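Local coordinates for penicillin-binding protein activator LpoA (Escherichia coli, PDB 6DR3) that is the amino-terminal domain of an outer-membrane lipoprotein that activates the peptidoglycan synthase PBP1a and stimulates its transpeptidase activity, at residues A[121-126]-A[170-175]; A[125-130]-A[164-169]; A[91-96]-A[111-116]. All coordinates share one frame; numbering follows the deposited sequence.

Interaction 1. Residues A[121-126]-A[170-175]; sequences PSIDLL and NILQGW
Leu-126 and Leu-172 meet in a small, purely apolar helix-to-helix contact, buried in the amino-terminal domain of LpoA where the first turn of helix 123-132 faces the first turns of helix 170-185. Leu-172 does most of the reaching: its CG stands anti to the backbone N (chi1 179°), and the isopropyl fork at its end is split between two partners. The CD1 branch comes up against Leu-126, with Leu-172 CD1 lying 4.0 Å from Leu-126 CB and a similar 4.1 Å from Leu-126 CD1, so one methyl covers both the root and a branch of its partner. The two leucine side chains cross at about a right angle. The other branch turns to the start of helix 123-132, where Leu-172 CD2 rests 4.3 Å from Ile-123 CG1, a looser touch against the side of that chain. The nearest CA atoms across the contact, Leu-126 CA and Leu-172 CA, are 7.5 Å apart. Ser-122 N-caps the helix that carries Ile-123 and Leu-126, its OG accepting a weak bond from Leu-125 N. Leu-152 of helix 138-153 touches Leu-126, while Ile-165 and Ile-130 pack on Leu-172, so the pair belongs to a wider apolar layer. With only methyl and methylene groups meeting, the contact depends on shape and burial and carries no directional bond between the helices.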
loop_
_atom_site.group_PDB
_atom_site.type_symbol
_atom_site.label_atom_id
_atom_site.label_comp_id
_atom_site.label_asym_id
_atom_site.label_seq_id
_atom_site.Cartn_x
_atom_site.Cartn_y
_atom_site.Cartn_z
ATOM N N PRO A 121 -0.341 14.968 -1.246
ATOM C CA PRO A 121 -0.549 14.683 -2.675
ATOM C C PRO A 121 0.648 15.107 -3.512
ATOM O O PRO A 121 1.058 16.269 -3.507
ATOM C CB PRO A 121 -1.804 15.493 -3.019
ATOM C CG PRO A 121 -1.880 16.553 -1.980
ATOM C CD PRO A 121 -1.324 15.941 -0.735
ATOM N N SER A 122 1.210 14.141 -4.233
ATOM C CA SER A 122 2.290 14.396 -5.173
ATOM C C SER A 122 2.282 13.271 -6.196
ATOM O O SER A 122 1.560 12.282 -6.054
ATOM C CB SER A 122 3.644 14.493 -4.464
ATOM O OG SER A 122 4.031 13.239 -3.931
ATOM N N ILE A 123 3.093 13.437 -7.242
ATOM C CA ILE A 123 3.174 12.399 -8.264
ATOM C C ILE A 123 3.763 11.124 -7.675
ATOM O O ILE A 123 3.424 10.016 -8.106
ATOM C CB ILE A 123 3.986 12.899 -9.475
ATOM C CG1 ILE A 123 3.853 11.914 -10.638
ATOM C CG2 ILE A 123 5.452 13.114 -9.092
ATOM C CD1 ILE A 123 4.367 12.449 -11.957
ATOM N N ASP A 124 4.640 11.257 -6.678
ATOM C CA ASP A 124 5.221 10.079 -6.044
ATOM C C ASP A 124 4.155 9.261 -5.325
ATOM O O ASP A 124 4.138 8.028 -5.421
ATOM C CB ASP A 124 6.319 10.500 -5.068
ATOM C CG ASP A 124 7.355 11.405 -5.709
ATOM O OD1 ASP A 124 7.037 12.587 -5.968
ATOM O OD2 ASP A 124 8.484 10.935 -5.954
ATOM N N LEU A 125 3.255 9.931 -4.602
ATOM C CA LEU A 125 2.205 9.211 -3.887
ATOM C C LEU A 125 1.247 8.531 -4.854
ATOM O O LEU A 125 0.847 7.382 -4.636
ATOM C CB LEU A 125 1.443 10.164 -2.965
ATOM C CG LEU A 125 0.250 9.557 -2.221
ATOM C CD1 LEU A 125 0.685 8.387 -1.344
ATOM C CD2 LEU A 125 -0.452 10.616 -1.391
ATOM N N LEU A 126 0.863 9.230 -5.925
ATOM C CA LEU A 126 -0.017 8.631 -6.923
ATOM C C LEU A 126 0.609 7.375 -7.513
ATOM O O LEU A 126 -0.046 6.334 -7.626
ATOM C CB LEU A 126 -0.330 9.650 -8.021
ATOM C CG LEU A 126 -1.123 10.883 -7.574
ATOM C CD1 LEU A 126 -1.218 11.901 -8.697
ATOM C CD2 LEU A 126 -2.515 10.495 -7.093
ATOM N N ASN A 170 -0.367 4.685 -18.373
ATOM C CA ASN A 170 -1.727 4.864 -18.870
ATOM C C ASN A 170 -2.743 4.915 -17.736
ATOM O O ASN A 170 -3.781 5.573 -17.868
ATOM C CB ASN A 170 -2.092 3.747 -19.847
ATOM C CG ASN A 170 -3.274 4.113 -20.734
ATOM O OD1 ASN A 170 -3.408 5.260 -21.168
ATOM N ND2 ASN A 170 -4.142 3.145 -20.999
ATOM N N ILE A 171 -2.480 4.227 -16.625
ATOM C CA ILE A 171 -3.398 4.289 -15.492
ATOM C C ILE A 171 -3.346 5.672 -14.849
ATOM O O ILE A 171 -4.383 6.281 -14.562
ATOM C CB ILE A 171 -3.085 3.171 -14.481
ATOM C CG1 ILE A 171 -3.492 1.814 -15.073
ATOM C CG2 ILE A 171 -3.806 3.419 -13.146
ATOM C CD1 ILE A 171 -3.176 0.614 -14.193
ATOM N N LEU A 172 -2.136 6.189 -14.619
ATOM C CA LEU A 172 -2.007 7.538 -14.079
ATOM C C LEU A 172 -2.616 8.562 -15.026
ATOM O O LEU A 172 -3.303 9.492 -14.588
ATOM C CB LEU A 172 -0.536 7.857 -13.810
ATOM C CG LEU A 172 -0.235 9.252 -13.255
ATOM C CD1 LEU A 172 -0.984 9.505 -11.955
ATOM C CD2 LEU A 172 1.262 9.423 -13.053
ATOM N N GLN A 173 -2.378 8.410 -16.332
ATOM C CA GLN A 173 -2.998 9.309 -17.297
ATOM C C GLN A 173 -4.516 9.269 -17.182
ATOM O O GLN A 173 -5.177 10.310 -17.236
ATOM C CB GLN A 173 -2.563 8.944 -18.717
ATOM C CG GLN A 173 -3.052 9.925 -19.776
ATOM C CD GLN A 173 -2.733 9.483 -21.191
ATOM O OE1 GLN A 173 -2.462 8.310 -21.445
ATOM N NE2 GLN A 173 -2.765 10.429 -22.124
ATOM N N GLY A 174 -5.083 8.072 -17.021
ATOM C CA GLY A 174 -6.522 7.965 -16.842
ATOM C C GLY A 174 -7.000 8.651 -15.579
ATOM O O GLY A 174 -8.044 9.307 -15.574
ATOM N N TRP A 175 -6.245 8.508 -14.485
ATOM C CA TRP A 175 -6.608 9.183 -13.244
ATOM C C TRP A 175 -6.577 10.695 -13.413
ATOM O O TRP A 175 -7.477 11.398 -12.941
ATOM C CB TRP A 175 -5.669 8.760 -12.116
ATOM C CG TRP A 175 -6.043 7.468 -11.454
ATOM C CD1 TRP A 175 -5.305 6.319 -11.419
ATOM C CD2 TRP A 175 -7.245 7.194 -10.726
ATOM N NE1 TRP A 175 -5.972 5.349 -10.713
ATOM C CE2 TRP A 175 -7.167 5.859 -10.277
ATOM C CE3 TRP A 175 -8.380 7.945 -10.409
ATOM C CZ2 TRP A 175 -8.179 5.262 -9.530
ATOM C CZ3 TRP A 175 -9.384 7.350 -9.667
ATOM C CH2 TRP A 175 -9.277 6.023 -9.236
#

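Interaction 2. Residues A[125-130]-A[164-169]; sequences LLRALI and VINADE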
loop_
_atom_site.group_PDB
_atom_site.type_symbol
_atom_site.label_atom_id
_atom_site.label_comp_id
_atom_site.label_asym_id
_atom_site.label_seq_id
_atom_site.Cartn_x
_atom_site.Cartn_y
_atom_site.Cartn_z
ATOM N N LEU A 125 3.255 9.931 -4.602
ATOM C CA LEU A 125 2.205 9.211 -3.887
ATOM C C LEU A 125 1.247 8.531 -4.854
ATOM O O LEU A 125 0.847 7.382 -4.636
ATOM C CB LEU A 125 1.443 10.164 -2.965
ATOM C CG LEU A 125 0.250 9.557 -2.221
ATOM C CD1 LEU A 125 0.685 8.387 -1.344
ATOM C CD2 LEU A 125 -0.452 10.616 -1.391
ATOM N N LEU A 126 0.863 9.230 -5.925
ATOM C CA LEU A 126 -0.017 8.631 -6.923
ATOM C C LEU A 126 0.609 7.375 -7.513
ATOM O O LEU A 126 -0.046 6.334 -7.626
ATOM C CB LEU A 126 -0.330 9.650 -8.021
ATOM C CG LEU A 126 -1.123 10.883 -7.574
ATOM C CD1 LEU A 126 -1.218 11.901 -8.697
ATOM C CD2 LEU A 126 -2.515 10.495 -7.093
ATOM N N ARG A 127 1.890 7.451 -7.883
ATOM C CA ARG A 127 2.566 6.290 -8.452
ATOM C C ARG A 127 2.598 5.130 -7.466
ATOM O O ARG A 127 2.453 3.966 -7.859
ATOM C CB ARG A 127 3.986 6.665 -8.876
ATOM C CG ARG A 127 4.065 7.533 -10.124
ATOM C CD ARG A 127 5.506 7.666 -10.598
ATOM N NE ARG A 127 5.609 8.287 -11.920
ATOM C CZ ARG A 127 6.157 9.476 -12.176
ATOM N NH1 ARG A 127 6.681 10.220 -11.207
ATOM N NH2 ARG A 127 6.186 9.927 -13.424
ATOM N N ALA A 128 2.787 5.423 -6.177
ATOM C CA ALA A 128 2.838 4.359 -5.179
ATOM C C ALA A 128 1.474 3.700 -5.016
ATOM O O ALA A 128 1.371 2.468 -4.959
ATOM C CB ALA A 128 3.332 4.917 -3.843
ATOM N N LEU A 129 0.413 4.506 -4.938
ATOM C CA LEU A 129 -0.933 3.949 -4.874
ATOM C C LEU A 129 -1.247 3.132 -6.120
ATOM O O LEU A 129 -1.846 2.053 -6.031
ATOM C CB LEU A 129 -1.954 5.073 -4.706
ATOM C CG LEU A 129 -1.974 5.755 -3.339
ATOM C CD1 LEU A 129 -2.688 7.091 -3.426
ATOM C CD2 LEU A 129 -2.644 4.858 -2.311
ATOM N N ILE A 130 -0.845 3.631 -7.290
ATOM C CA ILE A 130 -1.140 2.940 -8.541
ATOM C C ILE A 130 -0.352 1.639 -8.633
ATOM O O ILE A 130 -0.864 0.621 -9.114
ATOM C CB ILE A 130 -0.854 3.872 -9.735
ATOM C CG1 ILE A 130 -1.877 5.008 -9.763
ATOM C CG2 ILE A 130 -0.885 3.102 -11.057
ATOM C CD1 ILE A 130 -1.512 6.148 -10.688
ATOM N N VAL A 164 4.175 15.853 -14.774
ATOM C CA VAL A 164 4.785 15.286 -15.972
ATOM C C VAL A 164 4.805 13.773 -15.808
ATOM O O VAL A 164 5.451 13.254 -14.887
ATOM C CB VAL A 164 6.204 15.830 -16.206
ATOM C CG1 VAL A 164 6.698 15.450 -17.597
ATOM C CG2 VAL A 164 6.241 17.344 -16.016
ATOM N N ILE A 165 4.102 13.071 -16.690
ATOM C CA ILE A 165 3.995 11.620 -16.620
ATOM C C ILE A 165 4.717 11.010 -17.813
ATOM O O ILE A 165 4.972 11.664 -18.828
ATOM C CB ILE A 165 2.525 11.154 -16.563
ATOM C CG1 ILE A 165 1.776 11.545 -17.844
ATOM C CG2 ILE A 165 1.841 11.747 -15.336
ATOM C CD1 ILE A 165 0.373 10.974 -17.936
ATOM N N ASN A 166 5.050 9.731 -17.678
ATOM C CA ASN A 166 5.721 8.989 -18.732
ATOM C C ASN A 166 4.698 8.373 -19.683
ATOM O O ASN A 166 3.525 8.193 -19.345
ATOM C CB ASN A 166 6.613 7.903 -18.133
ATOM C CG ASN A 166 7.700 8.472 -17.240
ATOM O OD1 ASN A 166 8.308 9.494 -17.558
ATOM N ND2 ASN A 166 7.944 7.816 -16.111
ATOM N N ALA A 167 5.164 8.048 -20.891
ATOM C CA ALA A 167 4.260 7.575 -21.935
ATOM C C ALA A 167 3.572 6.273 -21.546
ATOM O O ALA A 167 2.436 6.025 -21.967
ATOM C CB ALA A 167 5.026 7.397 -23.246
ATOM N N ASP A 168 4.230 5.437 -20.746
ATOM C CA ASP A 168 3.702 4.125 -20.395
ATOM C C ASP A 168 2.870 4.136 -19.116
ATOM O O ASP A 168 2.532 3.062 -18.605
ATOM C CB ASP A 168 4.851 3.121 -20.256
ATOM C CG ASP A 168 5.821 3.486 -19.147
ATOM O OD1 ASP A 168 5.633 4.542 -18.506
ATOM O OD2 ASP A 168 6.774 2.714 -18.918
ATOM N N GLU A 169 2.531 5.311 -18.590
ATOM C CA GLU A 169 1.714 5.412 -17.380
ATOM C C GLU A 169 0.262 5.696 -17.765
ATOM O O GLU A 169 -0.284 6.775 -17.529
ATOM C CB GLU A 169 2.269 6.492 -16.456
ATOM C CG GLU A 169 3.594 6.136 -15.806
ATOM C CD GLU A 169 4.102 7.231 -14.888
ATOM O OE1 GLU A 169 4.518 8.292 -15.395
ATOM O OE2 GLU A 169 4.074 7.033 -13.655
#
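Arg-127 reaches from helix 123-132 to Glu-169 at the N-cap position of helix 170-185, making a two-pronged salt bridge on the protein surface. The tight part is the side-on grip: Arg-127 NE donates to Glu-169 OE2 at 2.6 Å, and Arg-127 NH2 to Glu-169 OE1 at 3.1 Å. Both oxygens are met on their syn sides, and the guanidinium and carboxylate planes lie 7° apart, nearly coplanar. An extended run from CG to NE carries the arginine head across to the loop. Glu-169 OE1 is gripped a second time, through its anti lone pair, by Asn-166 N at 2.8 Å in an almost straight bond (174°); three N-H groups therefore hold the carboxylate and limit its rotation. The outer side is looser: Asn-166 ND2 stands 3.8 Å from Arg-127 NH2 and Val-164 O 3.7 Å from that same nitrogen, both placed obliquely and neither bonded to it. Asn-166 and Val-164 are themselves exposed to solvent. Asn-166 to Glu-169 forms a type I beta turn leading into helix 170-185, and the whole is a surface ion pair joining a helix to an interhelical turn in this TPR-like helical fold.

Interaction 3. Residues A[91-96]-A[111-116]; sequences NLLAKI and QAKIDA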
loop_
_atom_site.group_PDB
_atom_site.type_symbol
_atom_site.label_atom_id
_atom_site.label_comp_id
_atom_site.label_asym_id
_atom_site.label_seq_id
_atom_site.Cartn_x
_atom_site.Cartn_y
_atom_site.Cartn_z
ATOM N N ASN A 91 15.508 6.091 3.637
ATOM C CA ASN A 91 16.847 5.606 3.312
ATOM C C ASN A 91 16.849 4.099 3.088
ATOM O O ASN A 91 17.502 3.603 2.162
ATOM C CB ASN A 91 17.826 5.980 4.425
ATOM C CG ASN A 91 18.015 7.478 4.557
ATOM O OD1 ASN A 91 17.836 8.227 3.597
ATOM N ND2 ASN A 91 18.383 7.924 5.754
ATOM N N LEU A 92 16.130 3.352 3.929
ATOM C CA LEU A 92 16.079 1.902 3.767
ATOM C C LEU A 92 15.274 1.514 2.534
ATOM O O LEU A 92 15.671 0.614 1.785
ATOM C CB LEU A 92 15.487 1.253 5.019
ATOM C CG LEU A 92 16.277 1.419 6.320
ATOM C CD1 LEU A 92 15.547 0.741 7.469
ATOM C CD2 LEU A 92 17.690 0.867 6.191
ATOM N N LEU A 93 14.139 2.181 2.306
ATOM C CA LEU A 93 13.324 1.881 1.132
ATOM C C LEU A 93 14.121 2.053 -0.155
ATOM O O LEU A 93 13.979 1.259 -1.092
ATOM C CB LEU A 93 12.084 2.776 1.113
ATOM C CG LEU A 93 10.916 2.342 2.001
ATOM C CD1 LEU A 93 9.909 3.472 2.158
ATOM C CD2 LEU A 93 10.237 1.109 1.425
ATOM N N ALA A 94 14.965 3.085 -0.221
ATOM C CA ALA A 94 15.730 3.346 -1.435
ATOM C C ALA A 94 16.705 2.222 -1.755
ATOM O O ALA A 94 17.145 2.105 -2.905
ATOM C CB ALA A 94 16.489 4.669 -1.303
ATOM N N LYS A 95 17.051 1.395 -0.773
ATOM C CA LYS A 95 17.995 0.303 -0.959
ATOM C C LYS A 95 17.313 -1.022 -1.285
ATOM O O LYS A 95 17.985 -2.056 -1.317
ATOM C CB LYS A 95 18.854 0.140 0.296
ATOM C CG LYS A 95 19.716 1.350 0.621
ATOM C CD LYS A 95 20.000 1.432 2.109
ATOM C CE LYS A 95 20.976 2.549 2.431
ATOM N NZ LYS A 95 21.260 2.621 3.891
ATOM N N ILE A 96 16.003 -1.015 -1.526
ATOM C CA ILE A 96 15.239 -2.231 -1.772
ATOM C C ILE A 96 14.787 -2.239 -3.224
ATOM O O ILE A 96 14.312 -1.222 -3.744
ATOM C CB ILE A 96 14.031 -2.340 -0.820
ATOM C CG1 ILE A 96 14.516 -2.418 0.631
ATOM C CG2 ILE A 96 13.180 -3.562 -1.172
ATOM C CD1 ILE A 96 13.406 -2.368 1.663
ATOM N N GLN A 111 3.002 0.164 0.518
ATOM C CA GLN A 111 2.351 0.783 1.668
ATOM C C GLN A 111 3.347 1.605 2.475
ATOM O O GLN A 111 3.008 2.678 2.988
ATOM C CB GLN A 111 1.698 -0.281 2.549
ATOM C CG GLN A 111 0.814 0.299 3.647
ATOM C CD GLN A 111 -0.402 1.024 3.097
ATOM O OE1 GLN A 111 -1.089 0.520 2.209
ATOM N NE2 GLN A 111 -0.670 2.214 3.619
ATOM N N ALA A 112 4.585 1.120 2.596
ATOM C CA ALA A 112 5.616 1.892 3.284
ATOM C C ALA A 112 5.899 3.196 2.551
ATOM O O ALA A 112 6.097 4.242 3.180
ATOM C CB ALA A 112 6.892 1.063 3.419
ATOM N N LYS A 113 5.919 3.159 1.217
ATOM C CA LYS A 113 6.110 4.389 0.457
ATOM C C LYS A 113 4.910 5.315 0.609
ATOM O O LYS A 113 5.072 6.534 0.732
ATOM C CB LYS A 113 6.358 4.066 -1.017
ATOM C CG LYS A 113 7.560 3.165 -1.254
ATOM C CD LYS A 113 8.204 3.426 -2.607
ATOM C CE LYS A 113 9.054 4.688 -2.589
ATOM N NZ LYS A 113 9.779 4.892 -3.873
ATOM N N ILE A 114 3.699 4.755 0.605
ATOM C CA ILE A 114 2.504 5.561 0.842
ATOM C C ILE A 114 2.569 6.202 2.222
ATOM O O ILE A 114 2.347 7.409 2.379
ATOM C CB ILE A 114 1.237 4.700 0.675
ATOM C CG1 ILE A 114 1.093 4.246 -0.779
ATOM C CG2 ILE A 114 -0.012 5.472 1.107
ATOM C CD1 ILE A 114 0.108 3.113 -0.972
ATOM N N ASP A 115 2.872 5.401 3.247
ATOM C CA ASP A 115 2.980 5.936 4.600
ATOM C C ASP A 115 4.055 7.011 4.694
ATOM O O ASP A 115 3.904 7.974 5.456
ATOM C CB ASP A 115 3.276 4.808 5.591
ATOM C CG ASP A 115 2.150 3.790 5.673
ATOM O OD1 ASP A 115 1.063 4.054 5.113
ATOM O OD2 ASP A 115 2.351 2.722 6.294
ATOM N N ALA A 116 5.141 6.869 3.932
ATOM C CA ALA A 116 6.229 7.838 4.002
ATOM C C ALA A 116 5.801 9.212 3.501
ATOM O O ALA A 116 6.381 10.225 3.909
ATOM C CB ALA A 116 7.430 7.339 3.199
#
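Leu-93 of helix 86-93 points its side chain at Ala-112 and Lys-113 on helix 103-117 in a buried apolar contact. From CB the chain leaves with CG anti to the carbonyl carbon and beside the backbone N (chi1 -81°). CB and CG serve as the stem, and the two methyls at the tip do the touching. Leu-93 CD2 settles on the methyl of its neighbour, 3.9 Å from Ala-112 CB. Leu-93 CD1 also lies near that methyl, at 4.1 Å from Ala-112 CB, but extends over the backbone of the facing helix, 4.0 Å from Ala-112 O and 4.1 Å from Lys-113 N. The same CD1 approaches the aliphatic part of the lysine, at 4.2 Å from Lys-113 CG, so the leucine fork spans a methyl, a peptide group and a methylene. Here the facing helix offers only a methyl side chain at Ala-112, and the leucine tip comes up to its main chain; Leu-93 CA and Lys-113 CA are 7.7 Å apart. Val-77 of helix 66-82 touches Leu-93 and Leu-81 touches Ala-112, so that helix packs on both partners. A type I beta turn from Leu-93 to Ile-96 takes the chain away from the contact. The lysine thus joins an apolar meeting through its hydrocarbon stem at CG, its ammonium group taking no part, while the leucine tip also rests on a peptide group.

From the N terminus, interaction 3 comes first: it closes a short loop of 14 residues, bringing helix 86-93 against helix 103-117 before the chain enters helix 123-132. That helix opens interactions 1 and 2, which share Leu-125 and Leu-126 and have centres about 4 Å apart. Their longer excursions run through helices 138-153 and 157-161; the chain returns first at 164-169 and then at 170-175, so interaction 2 nests within the span of interaction 1, and none of the three cross. Interaction 3 stands in series with both, its centre about 18 Å from that of interaction 1. Ile-114, packing on Leu-125, Ala-128 and Leu-129, bridges the gap, and a continuous line of packed helices extends from helix 86-93 to helix 170-185.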